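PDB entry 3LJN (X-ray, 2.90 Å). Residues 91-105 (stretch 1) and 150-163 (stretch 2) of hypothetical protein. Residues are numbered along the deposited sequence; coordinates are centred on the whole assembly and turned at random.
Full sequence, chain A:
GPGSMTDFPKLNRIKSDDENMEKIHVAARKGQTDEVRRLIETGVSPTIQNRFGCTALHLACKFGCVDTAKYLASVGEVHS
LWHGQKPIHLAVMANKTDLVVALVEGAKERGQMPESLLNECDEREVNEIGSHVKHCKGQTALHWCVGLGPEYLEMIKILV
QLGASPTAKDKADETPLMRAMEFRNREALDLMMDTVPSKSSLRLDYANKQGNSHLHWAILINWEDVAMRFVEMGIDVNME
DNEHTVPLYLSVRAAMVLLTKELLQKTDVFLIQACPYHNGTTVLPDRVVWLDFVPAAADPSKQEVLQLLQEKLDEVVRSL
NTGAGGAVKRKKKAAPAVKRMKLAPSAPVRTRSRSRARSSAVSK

Stretch 1 91-105: AVMANKTDLVVALVE
Stretch 2, residues 150-163: PEYLEMIKILVQLG

How are the two backbones laid out before any side chain is considered? Stretch 1 enters as the last turn of a helix, which gives way to a turn at Asn95 (phi/psi 60/30), where Asn95 N bonds back to Val92 O at 2.9 Å; a second helix then runs from Thr97 through Glu105 and beyond. Stretch 2 opens with a short 3-10 segment, Pro150 and Glu151, passes through Tyr152 at the N-cap position (-104/16) and becomes a helix from Leu153 to Leu162. The helices 97-105 and 153-162 point the same way, 18° from parallel (signed crossing angle -18°), with axes 10.6 Å apart at closest approach. Register is set by Thr97 CA to Met155 CA, 6.4 Å, and Val100 CA to Leu159 CA, 8.2 Å.

What anchors the start of stretch 2? Glu151, modelled only to CB, brings its carbonyl O within 3.5 Å of Asn95 ND2. Tyr152 then makes a hydrogen bond across the contact: with chi1 m (-73°) and chi2 -105°, its ring carries OH to Met93 O, 2.7 Å away, where the hydroxyl donates to the backbone carbonyl of Met93. Val92 O also lies at the ring edge, 3.5 Å from Tyr152 CE1, while Asn95 OD1 sits over one ring face, 3.5 Å from Tyr152 CD1. Asn95 reaches this place with chi1 t (-162°) and chi2 55°.

How does the first turn of the helix meet its neighbour? Leu153 points away. Glu154 (t, p, chi3 -41°) points toward stretch 1, and Glu154 CG meets Thr97 CG2 at 3.9 Å; its carboxylate forms a salt bridge within its own helix, Glu154 OE1 to Lys157 NZ at 3.5 Å. Met155, a selenomethionine, is the centrepiece, with the largest area covered of any residue here. Its chi1 t (-170°), chi2 p (72°) and chi3 -141° thread the chain between Val92 and Val100: Met155 CG is 4.0 Å from Val92 CG1, Met155 SE 4.2 Å from Thr97 CG2, and Met155 CE 3.1 Å from Val100 CG2, shorter than the usual van der Waals separation of two methyl groups. Val92 and Val100 are both t; Thr97 is p.

What closes the contact further along? One turn after Met155, Leu159 (m, t) starts sideways but its end comes nearer, so Leu159 CD1 lies 4.3 Å from Val92 CG1 and Leu159 CD2 4.1 Å from Val100 CG1. Leu162, also m, t, points toward stretch 1 and bridges Val100 and Val104, one turn apart on the helix of stretch 1: Leu162 CD1 is 3.8 Å from Val100 CG1 and 4.1 Å from Val104 CG2, with Val104 in t. These branched side chains cohere by shape and the exclusion of water. Gly163 then leaves the helix at 123/7, where a CB would be jammed against the preceding carbonyl O, a conformation that suits glycine.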

# COMPACT_ATOMS: atom_id res chain seq x y z
N ALA A 91 -13.36 -11.79 1.49
CA ALA A 91 -12.93 -12.42 2.73
C ALA A 91 -12.38 -11.39 3.71
O ALA A 91 -12.55 -11.52 4.92
CB ALA A 91 -11.88 -13.48 2.45
N VAL A 92 -11.74 -10.36 3.17
CA VAL A 92 -11.06 -9.37 3.98
C VAL A 92 -12.06 -8.45 4.63
O VAL A 92 -12.00 -8.21 5.83
CB VAL A 92 -10.08 -8.55 3.16
CG1 VAL A 92 -9.47 -7.46 4.01
CG2 VAL A 92 -9.01 -9.44 2.57
N MSE A 93 -12.99 -7.94 3.84
CA MSE A 93 -14.06 -7.09 4.37
C MSE A 93 -14.97 -7.82 5.37
O MSE A 93 -15.58 -7.17 6.20
CB MSE A 93 -14.89 -6.47 3.23
CG MSE A 93 -14.41 -5.07 2.81
SE MSE A 93 -14.31 -4.81 0.84
CE MSE A 93 -15.98 -5.77 0.32
N ALA A 94 -15.06 -9.14 5.28
CA ALA A 94 -15.75 -9.94 6.30
C ALA A 94 -15.01 -9.93 7.65
O ALA A 94 -15.61 -10.19 8.68
CB ALA A 94 -15.97 -11.37 5.80
N ASN A 95 -13.71 -9.66 7.63
CA ASN A 95 -12.91 -9.51 8.86
C ASN A 95 -12.89 -10.75 9.77
O ASN A 95 -12.77 -10.63 10.98
CB ASN A 95 -13.39 -8.29 9.65
CG ASN A 95 -12.37 -7.81 10.67
OD1 ASN A 95 -11.22 -7.53 10.34
ND2 ASN A 95 -12.79 -7.71 11.92
N LYS A 96 -13.01 -11.93 9.17
CA LYS A 96 -12.78 -13.19 9.88
C LYS A 96 -11.48 -13.79 9.35
O LYS A 96 -11.40 -14.19 8.18
CB LYS A 96 -13.94 -14.18 9.69
CG LYS A 96 -14.97 -14.13 10.82
CD LYS A 96 -15.93 -15.33 10.75
CE LYS A 96 -17.08 -15.19 11.75
NZ LYS A 96 -18.05 -16.31 11.66
N THR A 97 -10.48 -13.86 10.23
CA THR A 97 -9.09 -14.08 9.83
C THR A 97 -8.80 -15.52 9.40
O THR A 97 -7.97 -15.73 8.52
CB THR A 97 -8.10 -13.65 10.95
OG1 THR A 97 -8.29 -14.46 12.11
CG2 THR A 97 -8.30 -12.16 11.31
N ASP A 98 -9.46 -16.49 10.03
CA ASP A 98 -9.20 -17.90 9.70
C ASP A 98 -9.55 -18.21 8.25
O ASP A 98 -8.86 -19.00 7.60
CB ASP A 98 -9.91 -18.89 10.66
CG ASP A 98 -11.30 -18.42 11.12
OD1 ASP A 98 -12.05 -17.85 10.29
OD2 ASP A 98 -11.64 -18.63 12.32
N LEU A 99 -10.58 -17.56 7.74
CA LEU A 99 -11.01 -17.74 6.35
C LEU A 99 -9.98 -17.24 5.34
O LEU A 99 -9.91 -17.74 4.23
CB LEU A 99 -12.34 -17.02 6.12
CG LEU A 99 -12.89 -16.99 4.70
CD1 LEU A 99 -13.04 -18.39 4.16
CD2 LEU A 99 -14.21 -16.25 4.70
N VAL A 100 -9.19 -16.26 5.73
CA VAL A 100 -8.15 -15.74 4.87
C VAL A 100 -6.97 -16.69 4.84
O VAL A 100 -6.33 -16.85 3.80
CB VAL A 100 -7.70 -14.35 5.32
CG1 VAL A 100 -6.47 -13.89 4.53
CG2 VAL A 100 -8.85 -13.36 5.18
N VAL A 101 -6.65 -17.31 5.97
CA VAL A 101 -5.58 -18.32 5.98
C VAL A 101 -6.02 -19.53 5.13
O VAL A 101 -5.28 -19.97 4.25
CB VAL A 101 -5.20 -18.75 7.39
CG1 VAL A 101 -4.04 -19.72 7.33
CG2 VAL A 101 -4.83 -17.54 8.24
N ALA A 102 -7.23 -20.03 5.40
CA ALA A 102 -7.86 -21.09 4.60
C ALA A 102 -7.65 -20.86 3.13
O ALA A 102 -7.09 -21.71 2.43
CB ALA A 102 -9.37 -21.16 4.90
N LEU A 103 -8.11 -19.70 2.67
CA LEU A 103 -8.05 -19.29 1.27
C LEU A 103 -6.64 -19.38 0.73
O LEU A 103 -6.42 -19.83 -0.38
CB LEU A 103 -8.52 -17.84 1.15
CG LEU A 103 -9.18 -17.44 -0.17
CD1 LEU A 103 -10.70 -17.61 -0.09
CD2 LEU A 103 -8.81 -16.01 -0.55
N VAL A 104 -5.67 -18.95 1.53
CA VAL A 104 -4.27 -18.93 1.13
C VAL A 104 -3.69 -20.33 1.01
O VAL A 104 -2.97 -20.62 0.06
CB VAL A 104 -3.44 -18.13 2.14
CG1 VAL A 104 -1.98 -18.51 2.05
CG2 VAL A 104 -3.63 -16.64 1.91
N GLU A 105 -3.98 -21.19 1.99
CA GLU A 105 -3.50 -22.58 2.02
C GLU A 105 -4.19 -23.41 0.93
O GLU A 105 -3.57 -24.29 0.33
CB GLU A 105 -3.71 -23.21 3.40
CG GLU A 105 -2.91 -22.52 4.54
CD GLU A 105 -3.22 -23.07 5.94
OE1 GLU A 105 -2.41 -22.84 6.87
OE2 GLU A 105 -4.28 -23.72 6.11
N PRO A 150 -9.72 0.99 12.97
CA PRO A 150 -9.06 0.01 13.83
C PRO A 150 -9.79 -1.32 14.04
O PRO A 150 -9.17 -2.25 14.57
CB PRO A 150 -8.93 0.75 15.16
CG PRO A 150 -10.08 1.67 15.19
CD PRO A 150 -10.29 2.10 13.75
N GLU A 151 -11.06 -1.44 13.66
CA GLU A 151 -11.72 -2.75 13.70
C GLU A 151 -10.94 -3.75 12.81
O GLU A 151 -10.99 -4.96 13.05
CB GLU A 151 -13.20 -2.66 13.29
N TYR A 152 -10.21 -3.23 11.82
CA TYR A 152 -9.44 -4.04 10.85
C TYR A 152 -7.92 -4.05 11.08
O TYR A 152 -7.17 -4.43 10.19
CB TYR A 152 -9.71 -3.51 9.44
CG TYR A 152 -11.08 -3.88 8.93
CD1 TYR A 152 -11.24 -4.89 7.99
CD2 TYR A 152 -12.22 -3.23 9.41
CE1 TYR A 152 -12.50 -5.24 7.54
CE2 TYR A 152 -13.48 -3.59 8.96
CZ TYR A 152 -13.61 -4.60 8.02
OH TYR A 152 -14.84 -4.98 7.56
N LEU A 153 -7.47 -3.65 12.27
CA LEU A 153 -6.03 -3.71 12.57
C LEU A 153 -5.51 -5.15 12.63
O LEU A 153 -4.44 -5.44 12.09
CB LEU A 153 -5.72 -2.94 13.86
CG LEU A 153 -5.11 -1.53 13.68
CD1 LEU A 153 -3.61 -1.66 13.40
CD2 LEU A 153 -5.78 -0.70 12.58
N GLU A 154 -6.28 -6.05 13.25
CA GLU A 154 -5.93 -7.48 13.36
C GLU A 154 -5.73 -8.16 11.99
O GLU A 154 -4.87 -9.04 11.86
CB GLU A 154 -7.00 -8.22 14.18
CG GLU A 154 -6.98 -9.77 14.16
CD GLU A 154 -5.77 -10.40 14.87
OE1 GLU A 154 -4.63 -9.88 14.71
OE2 GLU A 154 -5.95 -11.43 15.57
N MSE A 155 -6.51 -7.75 11.00
CA MSE A 155 -6.38 -8.25 9.63
C MSE A 155 -5.09 -7.74 8.99
O MSE A 155 -4.37 -8.51 8.37
CB MSE A 155 -7.57 -7.81 8.76
CG MSE A 155 -7.63 -8.48 7.39
SE MSE A 155 -8.16 -10.39 7.48
CE MSE A 155 -6.96 -11.11 6.10
N ILE A 156 -4.83 -6.45 9.12
CA ILE A 156 -3.61 -5.86 8.58
C ILE A 156 -2.41 -6.71 9.01
O ILE A 156 -1.58 -7.06 8.18
CB ILE A 156 -3.42 -4.38 9.04
CG1 ILE A 156 -4.42 -3.47 8.34
CG2 ILE A 156 -2.01 -3.90 8.77
CD1 ILE A 156 -4.51 -2.08 8.92
N LYS A 157 -2.34 -7.05 10.29
CA LYS A 157 -1.25 -7.86 10.82
C LYS A 157 -1.15 -9.19 10.08
O LYS A 157 -0.10 -9.53 9.55
CB LYS A 157 -1.42 -8.10 12.33
CG LYS A 157 -0.26 -8.88 12.96
CD LYS A 157 0.00 -8.53 14.44
CE LYS A 157 -1.07 -9.08 15.39
NZ LYS A 157 -1.20 -10.56 15.31
N ILE A 158 -2.25 -9.93 10.05
CA ILE A 158 -2.28 -11.23 9.39
C ILE A 158 -1.97 -11.13 7.89
O ILE A 158 -1.23 -11.96 7.35
CB ILE A 158 -3.63 -11.94 9.60
CG1 ILE A 158 -3.60 -12.79 10.88
CG2 ILE A 158 -3.94 -12.85 8.42
CD1 ILE A 158 -3.35 -11.99 12.14
N LEU A 159 -2.52 -10.13 7.21
CA LEU A 159 -2.28 -10.03 5.77
C LEU A 159 -0.80 -9.85 5.51
O LEU A 159 -0.27 -10.44 4.58
CB LEU A 159 -3.06 -8.88 5.13
CG LEU A 159 -4.53 -9.11 4.80
CD1 LEU A 159 -5.16 -7.83 4.28
CD2 LEU A 159 -4.72 -10.23 3.80
N VAL A 160 -0.13 -9.07 6.35
CA VAL A 160 1.26 -8.70 6.10
C VAL A 160 2.22 -9.86 6.43
O VAL A 160 3.22 -10.03 5.74
CB VAL A 160 1.65 -7.40 6.84
CG1 VAL A 160 3.10 -7.04 6.57
CG2 VAL A 160 0.77 -6.27 6.41
N GLN A 161 1.89 -10.64 7.46
CA GLN A 161 2.60 -11.91 7.77
C GLN A 161 2.46 -12.94 6.66
O GLN A 161 3.39 -13.69 6.40
CB GLN A 161 2.08 -12.54 9.06
CG GLN A 161 2.70 -11.94 10.32
CD GLN A 161 1.88 -12.19 11.58
OE1 GLN A 161 0.69 -12.48 11.52
NE2 GLN A 161 2.52 -12.07 12.73
N LEU A 162 1.29 -12.97 6.01
CA LEU A 162 1.00 -13.95 4.97
C LEU A 162 1.76 -13.68 3.67
O LEU A 162 1.97 -14.58 2.87
CB LEU A 162 -0.51 -14.00 4.69
CG LEU A 162 -1.37 -14.71 5.75
CD1 LEU A 162 -2.86 -14.60 5.43
CD2 LEU A 162 -0.98 -16.18 5.91
N GLY A 163 2.17 -12.43 3.46
CA GLY A 163 2.83 -12.05 2.22
C GLY A 163 2.18 -10.91 1.44
O GLY A 163 2.61 -10.63 0.32